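Long-range contact in branched-chain amino acid aminotransferase (Thermoproteus uzoniensis, PDB 5CE8), which is a PLP-dependent transaminase that probably moves the amino group of leucine, isoleucine and valine to 2-oxoglutarate: residues A[39-45]-A[162-167]. Coordinates in Å, arbitrary orientation, origin at the centre of the assembly. Residues are numbered along the deposited sequence.
Sequences GFGVFEG and KATGIY. With PLP (pyridoxal-5'-phosphate), chain D.
K162 NZ is bonded covalently to PLP C4A (1.4 Å), the Schiff-base linkage of the catalytic lysine in PLP-dependent aminotransferases, and Y167 OH is hydrogen-bonded to PLP O3 at a very short 2.4 Å, to be read with caution since O3 is crowded in the model. Two backbone hydrogen bonds tie this lysine's loop to the start of strand 41-50: F43 N to K162 O (2.9 Å) and T164 N to G41 O (3.1 Å). Between them the backbones of V42 and A163 lie alongside, CA to CA 4.2 Å, both CA-to-CB bonds directed away, with CA-H...O contacts from V42 CA to K162 O (3.2 Å) and A163 CA to G41 O (3.3 Å). The two segments run antiparallel, G39 opposite G165 at 3.6 Å between CA atoms, where G165 N gives G39 O a weak hydrogen bond (3.0 Å). Neither glycine could carry a CB here without a clash, and G39 turns with positive phi (55°) out of helix 34-38. In this class-IV aminotransferase (PLP fold type IV) the strand belongs to the antiparallel sheet beside the cofactor cleft, and the loop turns through 3-10 residues 165-166 into helix 167-179. The CA-to-CB bond of E44 points away from the loop, but its carboxylate swings back, OE1 4.0 Å from K162 CD; OE1 forms a salt bridge with R66 and OE2 is hydrogen-bonded to H63 ND1, both PLP-binding residues. The K162 side chain extends with chi1 to chi3 all t, chi4 p, its CG over the F43 face, a CH-pi contact 4.0 Å from the ring centroid. F43 (chi1 p) directs its edge at the Y167 face in a T-shaped pair, centroids 5.0 Å apart, planes at 79°. Y38 of the second subunit stacks edge-to-face with F43 and packs on Y167.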
loop_
_atom_site.group_PDB
_atom_site.type_symbol
_atom_site.label_atom_id
_atom_site.label_comp_id
_atom_site.label_asym_id
_atom_site.label_seq_id
_atom_site.Cartn_x
_atom_site.Cartn_y
_atom_site.Cartn_z
ATOM N N GLY A 39 -19.615 17.048 -5.794
ATOM C CA GLY A 39 -19.874 15.748 -6.450
ATOM C C GLY A 39 -20.719 14.786 -5.625
ATOM O O GLY A 39 -20.508 13.602 -5.640
ATOM N N PHE A 40 -21.751 15.304 -4.981
ATOM C CA PHE A 40 -22.667 14.526 -4.235
ATOM C C PHE A 40 -23.998 14.322 -4.989
ATOM O O PHE A 40 -24.998 15.139 -4.868
ATOM C CB PHE A 40 -22.932 15.203 -2.931
ATOM C CG PHE A 40 -23.649 14.320 -1.962
ATOM C CD1 PHE A 40 -22.966 13.308 -1.316
ATOM C CD2 PHE A 40 -24.980 14.531 -1.615
ATOM C CE1 PHE A 40 -23.613 12.500 -0.369
ATOM C CE2 PHE A 40 -25.670 13.652 -0.702
ATOM C CZ PHE A 40 -24.970 12.632 -0.094
ATOM N N GLY A 41 -23.965 13.282 -5.829
ATOM C CA GLY A 41 -25.056 12.912 -6.709
ATOM C C GLY A 41 -24.904 11.441 -7.029
ATOM O O GLY A 41 -23.840 10.811 -6.712
ATOM N N VAL A 42 -25.935 10.890 -7.618
ATOM C CA VAL A 42 -25.827 9.624 -8.351
ATOM C C VAL A 42 -26.454 9.746 -9.739
ATOM O O VAL A 42 -27.364 10.597 -9.968
ATOM C CB VAL A 42 -26.428 8.477 -7.568
ATOM C CG1 VAL A 42 -25.731 8.392 -6.252
ATOM C CG2 VAL A 42 -27.895 8.610 -7.322
ATOM N N PHE A 43 -26.084 8.824 -10.622
ATOM C CA PHE A 43 -26.687 8.808 -11.946
ATOM C C PHE A 43 -26.801 7.365 -12.429
ATOM O O PHE A 43 -26.356 6.412 -11.743
ATOM C CB PHE A 43 -25.921 9.669 -12.941
ATOM C CG PHE A 43 -24.504 9.227 -13.185
ATOM C CD1 PHE A 43 -23.490 9.553 -12.280
ATOM C CD2 PHE A 43 -24.193 8.491 -14.302
ATOM C CE1 PHE A 43 -22.186 9.058 -12.501
ATOM C CE2 PHE A 43 -22.888 8.088 -14.604
ATOM C CZ PHE A 43 -21.904 8.357 -13.698
ATOM N N GLU A 44 -27.394 7.249 -13.609
ATOM C CA GLU A 44 -27.536 6.003 -14.372
ATOM C C GLU A 44 -27.384 6.215 -15.865
ATOM O O GLU A 44 -27.379 7.345 -16.386
ATOM C CB GLU A 44 -28.896 5.370 -14.140
ATOM C CG GLU A 44 -28.963 4.443 -12.940
ATOM C CD GLU A 44 -28.000 3.269 -13.035
ATOM O OE1 GLU A 44 -27.504 2.850 -11.981
ATOM O OE2 GLU A 44 -27.739 2.857 -14.173
ATOM N N GLY A 45 -27.319 5.108 -16.590
ATOM C CA GLY A 45 -27.227 5.155 -18.050
ATOM C C GLY A 45 -28.107 4.019 -18.493
ATOM O O GLY A 45 -27.994 2.922 -17.939
ATOM N N LYS A 162 -22.793 4.470 -8.376
ATOM C CA LYS A 162 -22.635 5.243 -9.611
ATOM C C LYS A 162 -22.776 6.685 -9.231
ATOM O O LYS A 162 -23.807 7.381 -9.465
ATOM C CB LYS A 162 -23.614 4.740 -10.633
ATOM C CG LYS A 162 -23.149 5.064 -12.062
ATOM C CD LYS A 162 -23.931 4.178 -13.102
ATOM C CE LYS A 162 -23.524 4.455 -14.503
ATOM N NZ LYS A 162 -22.142 3.908 -14.709
ATOM N N ALA A 163 -21.752 7.172 -8.602
ATOM C CA ALA A 163 -21.825 8.471 -7.946
ATOM C C ALA A 163 -20.974 9.519 -8.611
ATOM O O ALA A 163 -19.831 9.278 -8.908
ATOM C CB ALA A 163 -21.473 8.330 -6.460
ATOM N N THR A 164 -21.501 10.721 -8.711
ATOM C CA THR A 164 -21.053 11.796 -9.646
ATOM C C THR A 164 -19.623 12.188 -9.440
ATOM O O THR A 164 -18.773 12.040 -10.372
ATOM C CB THR A 164 -22.028 13.015 -9.571
ATOM O OG1 THR A 164 -22.124 13.403 -8.231
ATOM C CG2 THR A 164 -23.509 12.654 -10.064
ATOM N N GLY A 165 -19.310 12.472 -8.182
ATOM C CA GLY A 165 -18.008 12.948 -7.778
ATOM C C GLY A 165 -16.856 12.008 -8.091
ATOM O O GLY A 165 -15.847 12.452 -8.497
ATOM N N ILE A 166 -17.109 10.696 -8.047
ATOM C CA ILE A 166 -16.094 9.631 -8.482
ATOM C C ILE A 166 -15.582 9.822 -9.895
ATOM O O ILE A 166 -14.433 9.478 -10.156
ATOM C CB ILE A 166 -16.670 8.206 -8.448
ATOM C CG1 ILE A 166 -17.135 7.869 -7.059
ATOM C CG2 ILE A 166 -15.720 7.115 -8.926
ATOM C CD1 ILE A 166 -17.956 6.661 -7.044
ATOM N N TYR A 167 -16.404 10.320 -10.819
ATOM C CA TYR A 167 -16.041 10.346 -12.291
ATOM C C TYR A 167 -14.941 11.402 -12.751
ATOM O O TYR A 167 -14.511 11.410 -13.929
ATOM C CB TYR A 167 -17.333 10.278 -13.165
ATOM C CG TYR A 167 -17.916 8.932 -13.002
ATOM C CD1 TYR A 167 -18.557 8.642 -11.859
ATOM C CD2 TYR A 167 -17.699 7.910 -13.918
ATOM C CE1 TYR A 167 -18.899 7.388 -11.535
ATOM C CE2 TYR A 167 -18.176 6.603 -13.637
ATOM C CZ TYR A 167 -18.769 6.384 -12.399
ATOM O OH TYR A 167 -19.306 5.196 -11.954
HETATM N N1 PLP D . -17.882 0.999 -15.130
HETATM C C2 PLP D . -18.092 2.158 -14.512
HETATM C C2A PLP D . -16.984 2.849 -13.776
HETATM C C3 PLP D . -19.375 2.839 -14.616
HETATM O O3 PLP D . -19.544 4.096 -14.043
HETATM C C4 PLP D . -20.462 2.171 -15.383
HETATM C C4A PLP D . -21.845 2.769 -15.543
HETATM C C5 PLP D . -20.106 0.859 -15.995
HETATM C C6 PLP D . -18.785 0.361 -15.813
HETATM C C5A PLP D . -21.019 0.045 -16.867
HETATM O O4P PLP D . -22.216 -0.249 -16.241
HETATM P P PLP D . -23.471 -0.603 -17.128
HETATM O O1P PLP D . -23.780 0.581 -18.108
HETATM O O2P PLP D . -23.215 -1.926 -17.711
HETATM O O3P PLP D . -24.678 -0.647 -16.234
#